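Local atomic coordinates of SidF, inhibitor of growth family, member 3 (Legionella pneumophila subsp. pneumophila, PDB entry 4FYE), a protein that hydrolyses phosphoinositide lipids as a Legionella phosphatase, probably removing the 3-phosphate of phosphatidylinositol 3,4,5-trisphosphate. Residues A[85-90]-A[100-105]; A[467-472]-A[597-602]; A[209-214]-A[301-306]; A[653-658]-A[725-730]. The protein carries 1 engineered substitution. All coordinates share one frame; numbering follows the deposited sequence.

Contact 1. Residues A[85-90]-A[100-105]; sequences AAKSLI and LRKNAI
The guanidinium of R101 lays one face over the base of the I90 side chain. I90 CB sits 3.4 Å above that plane, displaced toward the NH1 rim, and R101 NH1 comes to 3.3 Å from I90 CG2. Two of the nitrogens are used elsewhere: NH1 forms a salt bridge with D93, in the link between the helices, and NE bonds the backbone O of E97. The aliphatic branch of I90 is thus roofed by a cation already held through NE and NH1.

The setting is a helical hairpin, in which 85-90 and 100-105 run almost antiparallel with axes 10.1 Å apart, the CA atoms of K87 and K102 being nearest each other. From I90, whose chi1 of 71° sets CG1 between the backbone N and the carbonyl carbon, the chain leads across the interface until CD1 touches K102 CG at 3.4 Å. K102 is bent at chi3, and its stem meets the extended K87 chain at about a right angle, CD against K87 CG at 3.9 Å. Deeper in, A86 CB looks toward I105 CD1 at 4.5 Å, and both residues also pack on V159 of helix 136-163.

The two ammonium groups stay 6.5 Å apart, NZ to NZ, and each has an acid on the opposite helix: K87 pairs with D106 and K102 with D91. Lysine methylenes therefore supply hydrophobic contact while their charges reach across the hairpin in both directions, so that the like charges are probably well offset.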
loop_
_atom_site.group_PDB
_atom_site.type_symbol
_atom_site.label_atom_id
_atom_site.label_comp_id
_atom_site.label_asym_id
_atom_site.label_seq_id
_atom_site.Cartn_x
_atom_site.Cartn_y
_atom_site.Cartn_z
ATOM N N ALA A 85 -1.296 -17.582 19.931
ATOM C CA ALA A 85 -0.440 -16.626 20.635
ATOM C C ALA A 85 -0.210 -17.071 22.083
ATOM O O ALA A 85 0.915 -17.044 22.604
ATOM C CB ALA A 85 -1.123 -15.251 20.602
ATOM N N ALA A 86 -1.293 -17.483 22.741
ATOM C CA ALA A 86 -1.186 -17.892 24.089
ATOM C C ALA A 86 -0.187 -18.991 24.234
ATOM O O ALA A 86 0.552 -18.994 25.194
ATOM C CB ALA A 86 -2.539 -18.300 24.666
ATOM N N LYS A 87 -0.156 -19.930 23.290
ATOM C CA LYS A 87 0.611 -21.161 23.508
ATOM C C LYS A 87 2.076 -20.852 23.295
ATOM O O LYS A 87 2.983 -21.398 23.981
ATOM C CB LYS A 87 0.146 -22.266 22.575
ATOM C CG LYS A 87 -1.103 -22.952 23.070
ATOM C CD LYS A 87 -1.473 -24.139 22.201
ATOM C CE LYS A 87 -2.701 -24.781 22.785
ATOM N NZ LYS A 87 -2.934 -26.094 22.162
ATOM N N SER A 88 2.291 -19.938 22.358
ATOM C CA SER A 88 3.631 -19.466 22.031
ATOM C C SER A 88 4.226 -18.782 23.271
ATOM O O SER A 88 5.346 -19.093 23.646
ATOM C CB SER A 88 3.593 -18.544 20.818
ATOM O OG SER A 88 4.896 -18.171 20.450
ATOM N N LEU A 89 3.441 -17.932 23.941
ATOM C CA LEU A 89 3.897 -17.241 25.160
ATOM C C LEU A 89 4.202 -18.146 26.318
ATOM O O LEU A 89 5.266 -17.992 26.942
ATOM C CB LEU A 89 2.939 -16.137 25.617
ATOM C CG LEU A 89 3.376 -14.676 25.433
ATOM C CD1 LEU A 89 4.437 -14.484 24.361
ATOM C CD2 LEU A 89 2.217 -13.705 25.254
ATOM N N ILE A 90 3.309 -19.097 26.607
ATOM C CA ILE A 90 3.614 -20.043 27.705
ATOM C C ILE A 90 4.765 -21.004 27.385
ATOM O O ILE A 90 5.417 -21.499 28.298
ATOM C CB ILE A 90 2.380 -20.752 28.356
ATOM C CG1 ILE A 90 1.736 -21.788 27.448
ATOM C CG2 ILE A 90 1.313 -19.736 28.792
ATOM C CD1 ILE A 90 0.206 -21.713 27.510
ATOM N N LEU A 100 -0.400 -28.007 31.755
ATOM C CA LEU A 100 -1.620 -27.666 32.463
ATOM C C LEU A 100 -2.300 -26.454 31.834
ATOM O O LEU A 100 -3.524 -26.415 31.668
ATOM C CB LEU A 100 -1.336 -27.377 33.942
ATOM C CG LEU A 100 -2.616 -27.246 34.787
ATOM C CD1 LEU A 100 -2.368 -27.493 36.276
ATOM C CD2 LEU A 100 -3.390 -25.931 34.549
ATOM N N ARG A 101 -1.490 -25.465 31.493
ATOM C CA ARG A 101 -2.007 -24.200 31.064
ATOM C C ARG A 101 -2.435 -24.259 29.617
ATOM O O ARG A 101 -3.482 -23.719 29.279
ATOM C CB ARG A 101 -0.970 -23.107 31.268
ATOM C CG ARG A 101 -0.765 -22.669 32.721
ATOM C CD ARG A 101 0.326 -21.607 32.727
ATOM N NE ARG A 101 1.655 -22.184 32.520
ATOM C CZ ARG A 101 2.737 -21.533 32.091
ATOM N NH1 ARG A 101 2.685 -20.253 31.747
ATOM N NH2 ARG A 101 3.883 -22.188 31.978
ATOM N N LYS A 102 -1.650 -24.925 28.768
ATOM C CA LYS A 102 -2.024 -25.096 27.356
ATOM C C LYS A 102 -3.327 -25.866 27.219
ATOM O O LYS A 102 -4.263 -25.409 26.520
ATOM C CB LYS A 102 -0.933 -25.802 26.581
ATOM C CG LYS A 102 0.286 -24.933 26.381
ATOM C CD LYS A 102 1.131 -25.359 25.203
ATOM C CE LYS A 102 1.819 -26.676 25.497
ATOM N NZ LYS A 102 3.050 -26.579 24.695
ATOM N N ASN A 103 -3.407 -26.997 27.934
ATOM C CA ASN A 103 -4.634 -27.805 27.964
ATOM C C ASN A 103 -5.833 -27.060 28.508
ATOM O O ASN A 103 -6.951 -27.278 28.042
ATOM C CB ASN A 103 -4.446 -29.135 28.715
ATOM C CG ASN A 103 -3.456 -30.045 28.019
ATOM O OD1 ASN A 103 -3.048 -29.798 26.876
ATOM N ND2 ASN A 103 -3.023 -31.087 28.724
ATOM N N ALA A 104 -5.616 -26.195 29.491
ATOM C CA ALA A 104 -6.749 -25.464 30.056
ATOM C C ALA A 104 -7.341 -24.476 29.027
ATOM O O ALA A 104 -8.520 -24.172 29.061
ATOM C CB ALA A 104 -6.340 -24.764 31.350
ATOM N N ILE A 105 -6.499 -24.019 28.107
ATOM C CA ILE A 105 -6.814 -22.943 27.201
ATOM C C ILE A 105 -7.592 -23.580 26.047
ATOM O O ILE A 105 -8.664 -23.097 25.673
ATOM C CB ILE A 105 -5.534 -22.351 26.580
ATOM C CG1 ILE A 105 -4.484 -21.929 27.624
ATOM C CG2 ILE A 105 -5.871 -21.252 25.627
ATOM C CD1 ILE A 105 -4.477 -20.484 28.072
#

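Contact 2. Residues A[467-472]-A[597-602]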
loop_
_atom_site.group_PDB
_atom_site.type_symbol
_atom_site.label_atom_id
_atom_site.label_comp_id
_atom_site.label_asym_id
_atom_site.label_seq_id
_atom_site.Cartn_x
_atom_site.Cartn_y
_atom_site.Cartn_z
ATOM N N ASP A 467 -2.664 14.871 -34.519
ATOM C CA ASP A 467 -2.407 16.282 -34.300
ATOM C C ASP A 467 -3.182 16.797 -33.107
ATOM O O ASP A 467 -2.919 17.902 -32.635
ATOM C CB ASP A 467 -2.775 17.082 -35.543
ATOM C CG ASP A 467 -3.891 16.431 -36.330
ATOM O OD1 ASP A 467 -3.594 15.388 -36.957
ATOM O OD2 ASP A 467 -5.047 16.939 -36.315
ATOM N N LYS A 468 -4.136 16.006 -32.609
ATOM C CA LYS A 468 -4.940 16.439 -31.461
ATOM C C LYS A 468 -4.156 16.236 -30.182
ATOM O O LYS A 468 -4.537 16.727 -29.124
ATOM C CB LYS A 468 -6.298 15.724 -31.392
ATOM C CG LYS A 468 -7.322 16.107 -32.466
ATOM C CD LYS A 468 -7.626 17.604 -32.539
ATOM C CE LYS A 468 -8.018 18.020 -33.950
ATOM N NZ LYS A 468 -7.779 19.468 -34.224
ATOM N N ALA A 469 -3.057 15.499 -30.305
ATOM C CA ALA A 469 -2.159 15.237 -29.195
ATOM C C ALA A 469 -1.240 16.429 -29.018
ATOM O O ALA A 469 -1.075 16.938 -27.903
ATOM C CB ALA A 469 -1.354 13.957 -29.426
ATOM N N GLY A 470 -0.658 16.885 -30.123
ATOM C CA GLY A 470 0.138 18.104 -30.100
ATOM C C GLY A 470 -0.676 19.209 -29.448
ATOM O O GLY A 470 -0.210 19.873 -28.511
ATOM N N ALA A 471 -1.906 19.386 -29.926
ATOM C CA ALA A 471 -2.766 20.449 -29.450
ATOM C C ALA A 471 -3.085 20.320 -27.948
ATOM O O ALA A 471 -3.350 21.314 -27.287
ATOM C CB ALA A 471 -4.032 20.493 -30.278
ATOM N N LEU A 472 -3.031 19.113 -27.400
ATOM C CA LEU A 472 -3.307 18.929 -25.957
ATOM C C LEU A 472 -2.045 19.301 -25.194
ATOM O O LEU A 472 -2.065 20.034 -24.189
ATOM C CB LEU A 472 -3.677 17.473 -25.661
ATOM C CG LEU A 472 -4.698 17.161 -24.559
ATOM C CD1 LEU A 472 -4.446 15.749 -24.069
ATOM C CD2 LEU A 472 -4.753 18.142 -23.380
ATOM N N GLN A 597 -2.512 4.932 -25.345
ATOM C CA GLN A 597 -3.210 4.812 -24.072
ATOM C C GLN A 597 -2.384 5.475 -23.001
ATOM O O GLN A 597 -2.910 6.247 -22.198
ATOM C CB GLN A 597 -3.437 3.342 -23.730
ATOM C CG GLN A 597 -4.253 2.588 -24.781
ATOM C CD GLN A 597 -4.229 1.087 -24.567
ATOM O OE1 GLN A 597 -3.207 0.529 -24.149
ATOM N NE2 GLN A 597 -5.365 0.420 -24.826
ATOM N N HIS A 598 -1.086 5.182 -23.001
ATOM C CA HIS A 598 -0.173 5.867 -22.103
ATOM C C HIS A 598 -0.312 7.339 -22.250
ATOM O O HIS A 598 -0.525 8.022 -21.260
ATOM C CB HIS A 598 1.281 5.486 -22.340
ATOM C CG HIS A 598 2.266 6.306 -21.504
ATOM N ND1 HIS A 598 2.334 6.208 -20.147
ATOM C CD2 HIS A 598 3.216 7.270 -21.884
ATOM C CE1 HIS A 598 3.289 7.054 -19.693
ATOM N NE2 HIS A 598 3.818 7.709 -20.755
ATOM N N PHE A 599 -0.209 7.861 -23.467
ATOM C CA PHE A 599 -0.290 9.328 -23.632
ATOM C C PHE A 599 -1.606 9.915 -23.102
ATOM O O PHE A 599 -1.640 10.879 -22.316
ATOM C CB PHE A 599 -0.097 9.753 -25.103
ATOM C CG PHE A 599 -0.081 11.249 -25.305
ATOM C CD1 PHE A 599 -1.268 11.969 -25.421
ATOM C CD2 PHE A 599 1.123 11.945 -25.391
ATOM C CE1 PHE A 599 -1.265 13.346 -25.622
ATOM C CE2 PHE A 599 1.136 13.327 -25.589
ATOM C CZ PHE A 599 -0.058 14.025 -25.700
ATOM N N TYR A 600 -2.698 9.345 -23.567
ATOM C CA TYR A 600 -3.995 9.824 -23.189
ATOM C C TYR A 600 -4.312 9.660 -21.690
ATOM O O TYR A 600 -4.988 10.503 -21.086
ATOM C CB TYR A 600 -5.030 9.054 -23.967
ATOM C CG TYR A 600 -6.385 9.488 -23.593
ATOM C CD1 TYR A 600 -7.050 8.917 -22.492
ATOM C CD2 TYR A 600 -6.990 10.535 -24.276
ATOM C CE1 TYR A 600 -8.311 9.361 -22.125
ATOM C CE2 TYR A 600 -8.244 10.995 -23.924
ATOM C CZ TYR A 600 -8.901 10.403 -22.857
ATOM O OH TYR A 600 -10.142 10.881 -22.533
ATOM N N ASN A 601 -3.884 8.552 -21.099
ATOM C CA ASN A 601 -4.271 8.305 -19.725
ATOM C C ASN A 601 -3.543 9.235 -18.768
ATOM O O ASN A 601 -4.167 9.775 -17.863
ATOM C CB ASN A 601 -4.175 6.811 -19.366
ATOM C CG ASN A 601 -5.386 6.028 -19.857
ATOM O OD1 ASN A 601 -6.522 6.569 -19.982
ATOM N ND2 ASN A 601 -5.176 4.758 -20.136
ATOM N N SER A 602 -2.241 9.430 -19.014
ATOM C CA SER A 602 -1.423 10.455 -18.402
ATOM C C SER A 602 -2.138 11.773 -18.428
ATOM O O SER A 602 -2.330 12.382 -17.389
ATOM C CB SER A 602 -0.154 10.628 -19.211
ATOM O OG SER A 602 0.743 9.553 -19.011
#
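F599 reaches out from helix 597-602 and presents the far end of its ring to A469 and L472, one turn apart on helix 467-472. With CG anti to the backbone N (chi1 -176°), the phenyl group extends toward the other helix, and CE1 and CZ do the touching. A469 CB stands 3.9 Å from F599 CE1, while the carbonyl A469 O approaches CZ obliquely at 3.8 Å. L472 arrives from the next turn, its CD1 4.3 Å from F599 CE1, again at a slant to the ring. The nearest CA atoms of the two helices, those of A469 and Y600, are 8.3 Å apart, and the F599 ring fills the space beside that pair.

Elsewhere the ring is lined by L575 of helix 522-583 and by L463 in the loop ahead of helix 467-476. The long helix 522-583 serves both partners, since Q578 also accepts the backbone N of K468 and Y600 packs on L572.

On the flank of helix 597-602 turned from the interface, S602 OG donates to H598 O at 3.0 Å from above the carbonyl plane, while S602 N bonds the same oxygen from the other face. That hydroxyl also lies 3.6 Å above the plane of the H598 imidazole. The ring nitrogens of H598 engage E637 and N455.

Across the junction itself no hydrogen bond forms. The contact is mainly apolar: A469 O, near the phenyl group, already accepts from L472 N within its own helix, and the polar bonds lie around the junction.

Contact 3. Residues A[209-214]-A[301-306]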
loop_
_atom_site.group_PDB
_atom_site.type_symbol
_atom_site.label_atom_id
_atom_site.label_comp_id
_atom_site.label_asym_id
_atom_site.label_seq_id
_atom_site.Cartn_x
_atom_site.Cartn_y
_atom_site.Cartn_z
ATOM N N ARG A 209 12.306 -7.120 3.381
ATOM C CA ARG A 209 13.392 -7.890 3.859
ATOM C C ARG A 209 14.283 -6.874 4.566
ATOM O O ARG A 209 14.369 -5.721 4.166
ATOM C CB ARG A 209 14.068 -8.539 2.656
ATOM C CG ARG A 209 15.382 -9.202 2.928
ATOM C CD ARG A 209 15.930 -9.832 1.674
ATOM N NE ARG A 209 16.749 -10.999 1.992
ATOM C CZ ARG A 209 16.288 -12.250 2.029
ATOM N NH1 ARG A 209 15.000 -12.501 1.771
ATOM N NH2 ARG A 209 17.123 -13.250 2.319
ATOM N N TYR A 210 14.918 -7.278 5.658
ATOM C CA TYR A 210 15.720 -6.335 6.436
ATOM C C TYR A 210 16.965 -5.843 5.696
ATOM O O TYR A 210 17.638 -6.623 5.024
ATOM C CB TYR A 210 16.155 -7.003 7.726
ATOM C CG TYR A 210 15.066 -7.175 8.729
ATOM C CD1 TYR A 210 14.263 -6.105 9.103
ATOM C CD2 TYR A 210 14.864 -8.405 9.360
ATOM C CE1 TYR A 210 13.262 -6.260 10.067
ATOM C CE2 TYR A 210 13.871 -8.581 10.332
ATOM C CZ TYR A 210 13.082 -7.509 10.694
ATOM O OH TYR A 210 12.093 -7.681 11.641
ATOM N N THR A 211 17.308 -4.568 5.842
ATOM C CA THR A 211 18.608 -4.107 5.320
ATOM C C THR A 211 19.753 -4.582 6.214
ATOM O O THR A 211 19.531 -4.968 7.358
ATOM C CB THR A 211 18.728 -2.594 5.270
ATOM O OG1 THR A 211 18.532 -2.076 6.574
ATOM C CG2 THR A 211 17.709 -1.965 4.326
ATOM N N LYS A 212 20.979 -4.559 5.718
ATOM C CA LYS A 212 22.042 -5.047 6.549
ATOM C C LYS A 212 22.166 -4.179 7.795
ATOM O O LYS A 212 22.367 -4.688 8.882
ATOM C CB LYS A 212 23.373 -5.195 5.787
ATOM C CG LYS A 212 23.244 -6.218 4.682
ATOM C CD LYS A 212 24.467 -7.088 4.527
ATOM C CE LYS A 212 24.443 -7.863 3.215
ATOM N NZ LYS A 212 25.842 -8.132 2.698
ATOM N N ARG A 213 22.060 -2.871 7.622
ATOM C CA ARG A 213 22.084 -1.971 8.753
ATOM C C ARG A 213 21.058 -2.377 9.817
ATOM O O ARG A 213 21.401 -2.502 10.979
ATOM C CB ARG A 213 21.804 -0.555 8.294
ATOM C CG ARG A 213 22.021 0.494 9.358
ATOM C CD ARG A 213 21.213 1.711 9.000
ATOM N NE ARG A 213 21.721 2.281 7.771
ATOM C CZ ARG A 213 22.798 3.058 7.709
ATOM N NH1 ARG A 213 23.470 3.353 8.819
ATOM N NH2 ARG A 213 23.193 3.546 6.542
ATOM N N GLN A 214 19.809 -2.593 9.435
ATOM C CA GLN A 214 18.812 -3.096 10.393
ATOM C C GLN A 214 19.273 -4.429 11.012
ATOM O O GLN A 214 19.170 -4.650 12.207
ATOM C CB GLN A 214 17.446 -3.290 9.720
ATOM C CG GLN A 214 16.670 -2.017 9.432
ATOM C CD GLN A 214 15.555 -2.248 8.419
ATOM O OE1 GLN A 214 15.667 -3.136 7.567
ATOM N NE2 GLN A 214 14.508 -1.407 8.462
ATOM N N VAL A 301 12.736 0.650 2.567
ATOM C CA VAL A 301 11.852 0.967 1.461
ATOM C C VAL A 301 12.617 1.136 0.137
ATOM O O VAL A 301 12.087 0.779 -0.906
ATOM C CB VAL A 301 10.999 2.241 1.773
ATOM C CG1 VAL A 301 10.288 2.839 0.531
ATOM C CG2 VAL A 301 10.038 1.926 2.875
ATOM N N ILE A 302 13.818 1.714 0.167
ATOM C CA ILE A 302 14.607 1.865 -1.070
ATOM C C ILE A 302 15.034 0.501 -1.535
ATOM O O ILE A 302 14.969 0.171 -2.706
ATOM C CB ILE A 302 15.822 2.764 -0.898
ATOM C CG1 ILE A 302 15.353 4.109 -0.356
ATOM C CG2 ILE A 302 16.614 2.880 -2.216
ATOM C CD1 ILE A 302 16.261 5.255 -0.666
ATOM N N GLN A 303 15.424 -0.326 -0.600
ATOM C CA GLN A 303 15.823 -1.638 -0.950
ATOM C C GLN A 303 14.673 -2.430 -1.606
ATOM O O GLN A 303 14.881 -3.127 -2.615
ATOM C CB GLN A 303 16.327 -2.352 0.291
ATOM C CG GLN A 303 16.865 -3.728 -0.023
ATOM C CD GLN A 303 17.551 -4.344 1.151
ATOM O OE1 GLN A 303 16.923 -5.111 1.881
ATOM N NE2 GLN A 303 18.821 -3.992 1.370
ATOM N N THR A 304 13.466 -2.289 -1.081
ATOM C CA THR A 304 12.306 -3.019 -1.609
ATOM C C THR A 304 11.917 -2.434 -2.985
ATOM O O THR A 304 11.560 -3.197 -3.862
ATOM C CB THR A 304 11.157 -2.950 -0.588
ATOM O OG1 THR A 304 11.655 -3.423 0.660
ATOM C CG2 THR A 304 9.886 -3.790 -0.980
ATOM N N LEU A 305 12.020 -1.118 -3.225
ATOM C CA LEU A 305 11.667 -0.694 -4.558
ATOM C C LEU A 305 12.652 -1.188 -5.609
ATOM O O LEU A 305 12.272 -1.565 -6.730
ATOM C CB LEU A 305 11.559 0.790 -4.621
ATOM C CG LEU A 305 10.564 1.545 -3.732
ATOM C CD1 LEU A 305 9.996 2.681 -4.516
ATOM C CD2 LEU A 305 9.399 0.819 -3.100
ATOM N N ALA A 306 13.930 -1.271 -5.256
ATOM C CA ALA A 306 14.936 -1.730 -6.227
ATOM C C ALA A 306 14.701 -3.181 -6.587
ATOM O O ALA A 306 14.877 -3.559 -7.730
ATOM C CB ALA A 306 16.335 -1.554 -5.671
#
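Two torsions bring T211 and Q303 together. In Q303, CG is anti to the backbone N and the chain beyond stays extended, which sends the amide straight out from helix 301-306 to the turn at 209-211. In T211, a chi1 of 58° directs OG1 into its own helix start and leaves CG2 facing the glutamine, 4.0 Å from Q303 CD. The two side chains pass at a slant. The amide also lies close to the carbonyl oxygens of R209 and Y210, so a polar head is set against backbone carbonyls as well as a methyl group. Q303 also touches I394 and T395 of strand 391-399.

The threonine is the N-cap of helix 212-216, and with Q214 it builds a capping box. Q214 N donates to T211 OG1 at 3.2 Å, and in return T211 N donates to Q214 OE1 at 2.8 Å, nearly straight at 162°. This second donor is tilted only slightly from the carbonyl plane of the amide. Q214 OE1 also lies at the edge of the Y210 ring, in its plane.

The short helix is tied further to helix 284-311 one turn earlier: Q214 NE2 bonds E300, and R213 NE forms a salt bridge with E299. R213 makes a cation-pi contact with F507 as well, and T304 OG1 turns back to E300 O within the longer helix.

Contact 4. Residues A[653-658]-A[725-730]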
loop_
_atom_site.group_PDB
_atom_site.type_symbol
_atom_site.label_atom_id
_atom_site.label_comp_id
_atom_site.label_asym_id
_atom_site.label_seq_id
_atom_site.Cartn_x
_atom_site.Cartn_y
_atom_site.Cartn_z
ATOM N N GLY A 653 -5.953 3.094 4.143
ATOM C CA GLY A 653 -5.048 2.743 3.018
ATOM C C GLY A 653 -5.597 1.649 2.141
ATOM O O GLY A 653 -5.477 1.699 0.902
ATOM N N GLN A 654 -6.223 0.653 2.756
ATOM C CA GLN A 654 -6.932 -0.388 1.989
ATOM C C GLN A 654 -8.042 0.162 1.085
ATOM O O GLN A 654 -8.281 -0.366 -0.032
ATOM C CB GLN A 654 -7.632 -1.403 2.936
ATOM C CG GLN A 654 -6.675 -2.332 3.645
ATOM C CD GLN A 654 -5.657 -2.861 2.663
ATOM O OE1 GLN A 654 -5.974 -3.646 1.789
ATOM N NE2 GLN A 654 -4.437 -2.380 2.773
ATOM N N ARG A 655 -8.769 1.151 1.584
ATOM C CA ARG A 655 -9.819 1.724 0.788
ATOM C C ARG A 655 -9.236 2.554 -0.391
ATOM O O ARG A 655 -9.806 2.579 -1.483
ATOM C CB ARG A 655 -10.768 2.617 1.592
ATOM C CG ARG A 655 -11.432 2.143 2.886
ATOM C CD ARG A 655 -12.172 0.788 3.080
ATOM N NE ARG A 655 -13.143 0.398 2.139
ATOM C CZ ARG A 655 -14.375 -0.104 2.375
ATOM N NH1 ARG A 655 -14.898 -0.262 3.569
ATOM N NH2 ARG A 655 -15.126 -0.471 1.324
ATOM N N LEU A 656 -8.109 3.239 -0.177
ATOM C CA LEU A 656 -7.469 3.873 -1.274
ATOM C C LEU A 656 -7.003 2.755 -2.259
ATOM O O LEU A 656 -7.216 2.894 -3.486
ATOM C CB LEU A 656 -6.303 4.736 -0.782
ATOM C CG LEU A 656 -5.580 5.408 -1.936
ATOM C CD1 LEU A 656 -6.390 6.472 -2.758
ATOM C CD2 LEU A 656 -4.321 5.956 -1.340
ATOM N N ALA A 657 -6.401 1.658 -1.755
ATOM C CA ALA A 657 -5.963 0.577 -2.681
ATOM C C ALA A 657 -7.143 0.026 -3.499
ATOM O O ALA A 657 -6.988 -0.307 -4.701
ATOM C CB ALA A 657 -5.218 -0.545 -1.940
ATOM N N GLN A 658 -8.339 0.001 -2.886
ATOM C CA GLN A 658 -9.550 -0.491 -3.545
ATOM C C GLN A 658 -9.945 0.443 -4.690
ATOM O O GLN A 658 -10.349 0.001 -5.763
ATOM C CB GLN A 658 -10.731 -0.538 -2.535
ATOM C CG GLN A 658 -12.124 -0.670 -3.195
ATOM C CD GLN A 658 -13.377 -0.785 -2.226
ATOM O OE1 GLN A 658 -14.541 -0.791 -2.705
ATOM N NE2 GLN A 658 -13.168 -0.841 -0.928
ATOM N N ALA A 725 -22.388 6.612 -1.102
ATOM C CA ALA A 725 -22.413 6.374 -2.517
ATOM C C ALA A 725 -21.025 6.097 -3.121
ATOM O O ALA A 725 -20.941 5.642 -4.280
ATOM C CB ALA A 725 -23.088 7.553 -3.164
ATOM N N ASN A 726 -19.966 6.344 -2.325
ATOM C CA ASN A 726 -18.569 5.968 -2.662
ATOM C C ASN A 726 -18.205 4.501 -2.644
ATOM O O ASN A 726 -17.163 4.164 -3.228
ATOM C CB ASN A 726 -17.543 6.700 -1.796
ATOM C CG ASN A 726 -17.476 8.196 -2.111
ATOM O OD1 ASN A 726 -17.818 8.597 -3.214
ATOM N ND2 ASN A 726 -17.026 9.024 -1.135
ATOM N N PHE A 727 -19.025 3.634 -2.004
ATOM C CA PHE A 727 -18.676 2.232 -1.894
ATOM C C PHE A 727 -19.882 1.296 -2.028
ATOM O O PHE A 727 -20.979 1.575 -1.523
ATOM C CB PHE A 727 -17.964 2.011 -0.557
ATOM C CG PHE A 727 -16.626 2.705 -0.468
ATOM C CD1 PHE A 727 -15.498 2.128 -0.996
ATOM C CD2 PHE A 727 -16.506 3.945 0.174
ATOM C CE1 PHE A 727 -14.268 2.790 -0.915
ATOM C CE2 PHE A 727 -15.293 4.582 0.285
ATOM C CZ PHE A 727 -14.172 4.011 -0.293
ATOM N N ALA A 728 -19.669 0.186 -2.714
ATOM C CA ALA A 728 -20.660 -0.867 -2.860
ATOM C C ALA A 728 -21.073 -1.414 -1.501
ATOM O O ALA A 728 -22.249 -1.705 -1.259
ATOM C CB ALA A 728 -20.107 -1.974 -3.711
ATOM N N ASP A 729 -20.137 -1.514 -0.573
ATOM C CA ASP A 729 -20.441 -2.198 0.695
ATOM C C ASP A 729 -20.864 -1.188 1.821
ATOM O O ASP A 729 -20.731 0.016 1.705
ATOM C CB ASP A 729 -19.253 -2.994 1.169
ATOM C CG ASP A 729 -18.194 -2.100 1.744
ATOM O OD1 ASP A 729 -17.558 -1.415 0.918
ATOM O OD2 ASP A 729 -18.062 -1.979 3.002
ATOM N N ASN A 730 -21.366 -1.698 2.927
ATOM C CA ASN A 730 -21.967 -0.853 3.896
ATOM C C ASN A 730 -21.113 -0.774 5.208
ATOM O O ASN A 730 -21.631 -0.363 6.241
ATOM C CB ASN A 730 -23.325 -1.423 4.188
ATOM C CG ASN A 730 -23.291 -2.867 4.818
ATOM O OD1 ASN A 730 -22.256 -3.380 5.214
ATOM N ND2 ASN A 730 -24.463 -3.484 4.950
#
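R655 on helix 653-658 meets F727 and D729 of a C-terminal loop. Its helix follows strand 641-645 through a short loop, a unit consistent with the P-loop of CX5R phosphatases. The motif's arginine would lie just before residue 653; R655 is a different one, on the helix that follows. Q654 holds the N649 carbonyl of that loop.

The R655 chain starts with CB 4.1 Å from F727 CZ, then folds over the phenyl ring through bends at chi2 and chi3. NE comes to 4.0 Å from F727 CE1. CZ lies over one face, 4.5 Å from the F727 ring centroid and 23° off the normal, a cation-pi contact displaced toward the rim. At the tip, NH2 donates to D729 OD1 at 2.6 Å with an N-H...O angle of 153°, a salt bridge lying in the guanidinium plane.

The same ring is met at its edge by the Q658 amide, whose CD is 3.8 Å from F727 CD1. T701 and Q704 of helix 701-712 also touch the arginine. The carboxylate, nearly coplanar with the guanidinium, is gripped on both oxygens: OD1 receives NH2 on its syn side, and D729 OD2 accepts the backbone N of G731.

The four contacts share no helix or strand. Contacts 1 and 2 lie far out on opposite sides of the chain's centre, and each joins two helices; both are nevertheless buried locally. Contacts 3 and 4 sit nearer the middle and attach a loop to a helix, contact 3 partly exposed and contact 4 buried. Their helices both touch strands of the four-stranded sheet, 284-311 on 353-360 and 391-399, 652-668 on 641-645. From contact 1 to contact 4 the chemistry runs through lysine stems with charges paired across the hairpin, an aromatic ring against an alanine, its carbonyl and a leucine, without a hydrogen bond, a side-chain capping box beside an amide, and a buried ion pair whose arginine also lies over a ring.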